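Leucyl aminopeptidase (Trypanosoma brucei brucei, PDB 5NTD) probably removes leucine and related residues from the N-termini of peptides, as a hexameric M17 aminopeptidase with two manganese ions per chain that binds the inhibitor bestatin. Local coordinates at residues A9-A14 with A174-G179; S13-S18 with P217-T222; S18-K23 with T226-G231. One frame throughout, in Å; residues are numbered along the deposited sequence.

Overall arrangement
All three contacts use helix 6-20, near the N-terminus, and follow one another along it from its first half to its end. Contact 1 sets it against the loop that leads to strand 183-188 and is partly buried, with the one hydrogen bond made across any of the three segment pairs, a tyrosine-glutamate link. Contact 2 is fully buried: an aromatic ring meets the loop between helices 196-214 and 222-236. Contact 3, again partly buried, is aliphatic helix-to-helix packing against 222-236. The centres of contacts 1 and 2 are about 8 Å apart, those of contacts 2 and 3 about 9 Å. Contacts 2 and 3 tie the helix to elements of the catalytic family region.

Contact 1 of 3, residues A9-A14 with A174-G179; sequences AKELSA and AAYNSG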
# COMPACT_ATOMS: atom_id res chain seq x y z
N ALA G 9 30.10 -25.80 8.31
CA ALA G 9 29.79 -27.21 8.71
C ALA G 9 30.22 -27.53 10.14
O ALA G 9 29.47 -28.15 10.89
CB ALA G 9 30.42 -28.21 7.74
N LYS G 10 31.41 -27.07 10.52
CA LYS G 10 31.91 -27.26 11.92
C LYS G 10 30.95 -26.60 12.90
O LYS G 10 30.56 -27.19 13.92
CB LYS G 10 33.36 -26.73 12.16
N GLU G 11 30.58 -25.38 12.59
CA GLU G 11 29.61 -24.62 13.43
C GLU G 11 28.26 -25.36 13.59
O GLU G 11 27.69 -25.43 14.68
CB GLU G 11 29.39 -23.22 12.86
CG GLU G 11 28.41 -22.36 13.63
CD GLU G 11 28.16 -21.00 13.00
OE1 GLU G 11 27.70 -20.86 11.82
OE2 GLU G 11 28.41 -20.08 13.75
N LEU G 12 27.76 -25.92 12.49
CA LEU G 12 26.48 -26.64 12.52
C LEU G 12 26.57 -27.89 13.39
O LEU G 12 25.67 -28.17 14.18
CB LEU G 12 26.01 -26.99 11.13
CG LEU G 12 25.57 -25.77 10.28
CD1 LEU G 12 25.23 -26.24 8.85
CD2 LEU G 12 24.38 -25.04 10.84
N SER G 13 27.66 -28.63 13.24
CA SER G 13 27.89 -29.83 14.08
C SER G 13 27.91 -29.48 15.54
O SER G 13 27.32 -30.18 16.37
CB SER G 13 29.21 -30.50 13.76
OG SER G 13 29.06 -31.22 12.56
N ALA G 14 28.63 -28.43 15.87
CA ALA G 14 28.74 -28.02 17.29
C ALA G 14 27.36 -27.63 17.82
O ALA G 14 26.99 -27.93 18.94
CB ALA G 14 29.72 -26.90 17.43
N ALA G 174 31.21 -20.89 21.55
CA ALA G 174 30.81 -21.93 22.54
C ALA G 174 29.50 -22.64 22.15
O ALA G 174 28.64 -22.94 22.99
CB ALA G 174 30.67 -21.30 23.91
N ALA G 175 29.36 -22.88 20.85
CA ALA G 175 28.16 -23.53 20.28
C ALA G 175 26.82 -22.84 20.68
O ALA G 175 25.78 -23.47 20.79
CB ALA G 175 28.15 -24.99 20.67
N TYR G 176 26.89 -21.52 20.84
CA TYR G 176 25.70 -20.66 21.10
C TYR G 176 25.01 -21.03 22.43
O TYR G 176 23.81 -20.87 22.58
CB TYR G 176 24.72 -20.70 19.94
CG TYR G 176 25.31 -20.15 18.70
CD1 TYR G 176 26.08 -20.96 17.83
CD2 TYR G 176 25.14 -18.79 18.35
CE1 TYR G 176 26.66 -20.42 16.67
CE2 TYR G 176 25.72 -18.28 17.19
CZ TYR G 176 26.47 -19.10 16.35
OH TYR G 176 27.03 -18.56 15.20
N ASN G 177 25.80 -21.55 23.36
CA ASN G 177 25.37 -21.74 24.75
C ASN G 177 25.62 -20.46 25.49
O ASN G 177 26.74 -20.02 25.57
CB ASN G 177 26.14 -22.87 25.45
CG ASN G 177 25.76 -24.22 24.94
OD1 ASN G 177 24.59 -24.62 25.00
ND2 ASN G 177 26.73 -24.94 24.40
N SER G 178 24.58 -19.87 26.01
CA SER G 178 24.71 -18.59 26.69
C SER G 178 25.61 -18.73 27.89
O SER G 178 25.49 -19.69 28.64
CB SER G 178 23.35 -18.06 27.14
OG SER G 178 23.48 -16.84 27.86
N GLY G 179 26.44 -17.74 28.12
CA GLY G 179 27.21 -17.61 29.38
C GLY G 179 26.53 -16.72 30.42
O GLY G 179 27.04 -16.54 31.54
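Tyr176 of a type I' beta turn donates a hydrogen bond from its phenol OH to Glu11 on helix 6-20, with Tyr176 OH and Glu11 OE2 2.5 Å apart. This tight bond and a small alanine contact dock the helix on the loop that leads to strand 183-188, an inner strand of the six-stranded mixed sheet. OE2 lies at the ring edge, in the ring plane, whereas the hydroxyl reaches the carboxylate from above, 44° out of its plane. The two planes are 53° apart, and the two side chains cross at about a right angle. Glu11 CG is anti to the backbone N (chi1 180°) and the chain stays extended beyond it, which carries the carboxylate across to the phenol; on the way Glu11 CG passes 4.0 Å from Tyr176 CE1. One turn further along the helix, the methyl groups of Ala14 and Ala175 meet with their CB atoms 4.1 Å apart. Ala175 CB also rests against the helix backbone, 3.6 Å from Ala14 O. What presents these groups is the turn itself: Ala175 and Tyr176 both have the positive phi of a left-handed conformation, and Asn177 N closes the turn on Ala174 O at 3.2 Å. The backbone of Tyr176 has further partners, its carbonyl O accepting a hydrogen bond from Arg211 NH1 while the residue also pairs through its backbone with Ser166. Its side chain packs on Val358 of the second subunit, placing the contact beside a subunit interface. One face of the Tyr176 ring is covered by Leu219 of the loop after helix 196-214, whose CD1 sits over the ring, 3.7 Å from Tyr176 CE1. Asn177 ND2 adds a weak bond of 3.1 Å to Ala174 O.

Contact 2 of 3, residues S13-S18 with P217-T222; sequences SAFVQS and PNLLTT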
# COMPACT_ATOMS: atom_id res chain seq x y z
N SER G 13 27.66 -28.63 13.24
CA SER G 13 27.89 -29.83 14.08
C SER G 13 27.91 -29.48 15.54
O SER G 13 27.32 -30.18 16.37
CB SER G 13 29.21 -30.50 13.76
OG SER G 13 29.06 -31.22 12.56
N ALA G 14 28.63 -28.43 15.87
CA ALA G 14 28.74 -28.02 17.29
C ALA G 14 27.36 -27.63 17.82
O ALA G 14 26.99 -27.93 18.94
CB ALA G 14 29.72 -26.90 17.43
N PHE G 15 26.57 -27.01 16.97
CA PHE G 15 25.23 -26.54 17.38
C PHE G 15 24.34 -27.74 17.59
O PHE G 15 23.56 -27.79 18.54
CB PHE G 15 24.60 -25.56 16.36
CG PHE G 15 23.16 -25.24 16.68
CD1 PHE G 15 22.85 -24.42 17.75
CD2 PHE G 15 22.14 -25.80 15.94
CE1 PHE G 15 21.54 -24.15 18.08
CE2 PHE G 15 20.81 -25.53 16.25
CZ PHE G 15 20.51 -24.70 17.34
N VAL G 16 24.43 -28.69 16.67
CA VAL G 16 23.67 -29.96 16.82
C VAL G 16 23.97 -30.56 18.20
O VAL G 16 23.06 -30.90 18.97
CB VAL G 16 24.02 -30.99 15.72
CG1 VAL G 16 23.50 -32.39 16.06
CG2 VAL G 16 23.38 -30.53 14.41
N GLN G 17 25.24 -30.66 18.48
CA GLN G 17 25.71 -31.27 19.73
C GLN G 17 25.17 -30.50 20.94
O GLN G 17 24.72 -31.11 21.91
CB GLN G 17 27.23 -31.37 19.76
CG GLN G 17 27.74 -32.22 20.93
CD GLN G 17 29.25 -32.18 21.12
OE1 GLN G 17 29.91 -31.18 20.87
NE2 GLN G 17 29.80 -33.31 21.55
N SER G 18 25.20 -29.17 20.85
CA SER G 18 24.68 -28.32 21.96
C SER G 18 23.21 -28.64 22.26
O SER G 18 22.75 -28.54 23.38
CB SER G 18 24.81 -26.82 21.63
OG SER G 18 23.77 -26.40 20.71
N PRO G 217 17.77 -19.64 11.35
CA PRO G 217 17.70 -20.75 10.40
C PRO G 217 19.04 -21.10 9.82
O PRO G 217 19.16 -22.12 9.18
CB PRO G 217 16.75 -20.22 9.31
CG PRO G 217 16.05 -19.06 9.91
CD PRO G 217 17.01 -18.47 10.88
N ASN G 218 20.03 -20.23 9.97
CA ASN G 218 21.40 -20.56 9.52
C ASN G 218 22.05 -21.64 10.40
O ASN G 218 22.97 -22.29 9.99
CB ASN G 218 22.30 -19.33 9.33
CG ASN G 218 22.54 -18.60 10.60
OD1 ASN G 218 21.71 -17.82 11.06
ND2 ASN G 218 23.67 -18.86 11.23
N LEU G 219 21.49 -21.83 11.60
CA LEU G 219 21.91 -22.90 12.55
C LEU G 219 20.94 -24.06 12.58
O LEU G 219 21.32 -25.23 12.53
CB LEU G 219 22.05 -22.35 13.95
CG LEU G 219 23.18 -21.34 14.12
CD1 LEU G 219 23.19 -20.81 15.55
CD2 LEU G 219 24.54 -21.94 13.80
N LEU G 220 19.66 -23.73 12.67
CA LEU G 220 18.61 -24.75 12.67
C LEU G 220 18.00 -24.85 11.30
O LEU G 220 17.07 -24.13 10.93
CB LEU G 220 17.55 -24.51 13.73
CG LEU G 220 16.63 -25.75 13.79
CD1 LEU G 220 17.27 -26.91 14.56
CD2 LEU G 220 15.33 -25.41 14.43
N THR G 221 18.49 -25.84 10.59
CA THR G 221 18.06 -26.16 9.22
C THR G 221 17.26 -27.45 9.21
O THR G 221 17.13 -28.12 10.23
CB THR G 221 19.26 -26.32 8.31
OG1 THR G 221 19.93 -27.54 8.63
CG2 THR G 221 20.22 -25.19 8.46
N THR G 222 16.72 -27.80 8.05
CA THR G 222 16.01 -29.06 7.94
C THR G 222 16.96 -30.22 8.29
O THR G 222 16.56 -31.18 8.95
CB THR G 222 15.45 -29.33 6.55
OG1 THR G 222 16.50 -29.32 5.58
CG2 THR G 222 14.39 -28.30 6.17
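Leu219 O, which lies obliquely off the rim of the Phe15 ring on the face that Leu219 CB covers, is held by Thr224 OG1 through a hydrogen bond and by Thr221 N through a weak one of 3.5 Å. Phe15 CD2 approaches the same oxygen, Leu219 O, to 3.6 Å without bonding to it. The main contact is a CH-pi interaction: Leu219 CB sits 4.0 Å from the centroid of the Phe15 ring, only 12° off the ring normal, so a single methylene covers the middle of one face. At the ring edge, near its plane, Leu220 CD1 comes to 4.2 Å from Phe15 CE2. Phe15 reaches outward from helix 6-20 with CG anti to the backbone N (chi1 172°), which brings the ring to the loop. On the helix itself, Ser18 OG donates to Phe15 O over 2.6 Å and is also hydrogen-bonded to Arg211 NH2, so the hydroxyl bridges the Phe15 carbonyl and a guanidinium of helix 196-214. Leu220 also touches Leu212, Phe225 and Met313, and its side chain is about 14 Å from a bound manganese ion. The loop joins helices 196-214 and 222-236, with Thr221 as the N-cap of the latter, and Phe15 packs on Arg211 of helix 196-214 and on Ala215 just after it, setting helix 6-20 against the junction of the two helices.

Contact 3 of 3, residues S18-K23 with T226-G231; sequences SCVEYK and TEIAQG
Ile228 on helix 222-236 projects against the last turn of helix 6-20, where Cys19 and Val20 receive it in an apolar helix-to-helix contact. From its CB the side chain splits into two branches. The short one, Ile228 CG2, touches Cys19 CB and lies 4.3 Å from Val20 CG2. The long one begins at CG1, whose setting anti to the carbonyl carbon (chi1 -72°) directs this branch to Cys19, with Ile228 CG1 3.9 Å from Cys19 CB. At its tip, Ile228 CD1 presses on the same methylene, 3.7 Å from Cys19 CB, and is 3.9 Å from Cys19 SG; the sulfur therefore flanks the tip while the methylene bears the closest touch. Ile228 CD1 also meets Leu220 CD1 of the loop before its helix, and the side chain touches Leu212 of helix 196-214, so that it is buried among three elements.

Val20 uses its two methyls differently. Val20 CG2 lies over the backbone of the facing helix, 3.8 Å from Ile228 O, while Val20 CG1 reaches the next turn, 4.1 Å from Gly231 C. Gly231 has no side chain to hold the helices apart here, and the valine can rest directly on its main chain. The two CA atoms nearest each other, those of Val20 and Ile228, are 5.7 Å apart, a close approach for two helices. Cys19 also packs on Leu208, Arg211 and Leu212 of helix 196-214, which places it where three helices meet. Past Val20 the helix ends: Glu21 leaves helical geometry, and the following Tyr22 is tied through its OH to Gln207 OE1. The carbonyl left at the helix end is not idle, for Cys19 O accepts a weak bond from Tyr22 N at 3.3 Å and a hydrogen bond from Tyr232 OH.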
# COMPACT_ATOMS: atom_id res chain seq x y z
N SER G 18 25.20 -29.17 20.85
CA SER G 18 24.68 -28.32 21.96
C SER G 18 23.21 -28.64 22.26
O SER G 18 22.75 -28.54 23.38
CB SER G 18 24.81 -26.82 21.63
OG SER G 18 23.77 -26.40 20.71
N CYS G 19 22.46 -28.98 21.21
CA CYS G 19 21.03 -29.28 21.37
C CYS G 19 20.83 -30.71 21.89
O CYS G 19 20.01 -30.96 22.79
CB CYS G 19 20.25 -29.06 20.07
SG CYS G 19 20.23 -27.32 19.56
N VAL G 20 21.56 -31.65 21.29
CA VAL G 20 21.45 -33.09 21.71
C VAL G 20 21.83 -33.29 23.19
O VAL G 20 21.23 -34.07 23.90
CB VAL G 20 22.30 -33.99 20.83
CG1 VAL G 20 22.36 -35.41 21.36
CG2 VAL G 20 21.74 -33.98 19.41
N GLU G 21 22.81 -32.52 23.63
CA GLU G 21 23.35 -32.63 25.00
C GLU G 21 22.77 -31.59 25.96
O GLU G 21 23.25 -31.47 27.11
CB GLU G 21 24.87 -32.53 25.00
CG GLU G 21 25.50 -33.65 24.17
CD GLU G 21 27.01 -33.57 24.12
OE1 GLU G 21 27.59 -32.69 24.79
OE2 GLU G 21 27.59 -34.38 23.39
N TYR G 22 21.77 -30.85 25.52
CA TYR G 22 21.22 -29.77 26.33
C TYR G 22 20.75 -30.30 27.69
O TYR G 22 20.02 -31.27 27.77
CB TYR G 22 20.09 -29.00 25.63
CG TYR G 22 19.62 -27.89 26.52
CD1 TYR G 22 20.36 -26.74 26.66
CD2 TYR G 22 18.49 -28.03 27.29
CE1 TYR G 22 19.98 -25.73 27.54
CE2 TYR G 22 18.12 -27.05 28.19
CZ TYR G 22 18.87 -25.90 28.32
OH TYR G 22 18.47 -24.93 29.18
N LYS G 23 21.21 -29.65 28.74
CA LYS G 23 20.77 -29.92 30.12
C LYS G 23 20.25 -28.61 30.72
O LYS G 23 20.78 -27.53 30.47
CB LYS G 23 21.84 -30.59 31.04
N THR G 226 16.96 -32.55 11.84
CA THR G 226 16.94 -34.00 11.65
C THR G 226 18.07 -34.68 12.46
O THR G 226 17.84 -35.70 13.11
CB THR G 226 17.06 -34.36 10.17
OG1 THR G 226 15.91 -33.84 9.49
CG2 THR G 226 17.10 -35.90 9.97
N GLU G 227 19.26 -34.13 12.38
CA GLU G 227 20.41 -34.70 13.10
C GLU G 227 20.18 -34.67 14.59
O GLU G 227 20.57 -35.58 15.32
CB GLU G 227 21.71 -33.96 12.80
CG GLU G 227 22.26 -34.29 11.43
CD GLU G 227 23.44 -33.38 11.08
OE1 GLU G 227 24.35 -33.25 11.93
OE2 GLU G 227 23.45 -32.79 9.96
N ILE G 228 19.57 -33.60 15.06
CA ILE G 228 19.24 -33.48 16.49
C ILE G 228 18.28 -34.59 16.92
O ILE G 228 18.48 -35.23 17.95
CB ILE G 228 18.67 -32.10 16.83
CG1 ILE G 228 19.80 -31.07 16.75
CG2 ILE G 228 18.03 -32.08 18.22
CD1 ILE G 228 19.31 -29.64 16.58
N ALA G 229 17.26 -34.81 16.11
CA ALA G 229 16.30 -35.89 16.37
C ALA G 229 17.01 -37.27 16.39
O ALA G 229 16.77 -38.09 17.27
CB ALA G 229 15.20 -35.89 15.34
N GLN G 230 17.87 -37.48 15.42
CA GLN G 230 18.67 -38.73 15.35
C GLN G 230 19.57 -38.91 16.58
O GLN G 230 19.65 -39.99 17.14
CB GLN G 230 19.52 -38.75 14.08
CG GLN G 230 18.67 -39.01 12.86
CD GLN G 230 19.34 -38.67 11.55
OE1 GLN G 230 20.12 -37.73 11.46
NE2 GLN G 230 19.05 -39.45 10.53
N GLY G 231 20.20 -37.84 17.02
CA GLY G 231 21.02 -37.84 18.23
C GLY G 231 20.23 -38.29 19.46
O GLY G 231 20.70 -39.13 20.25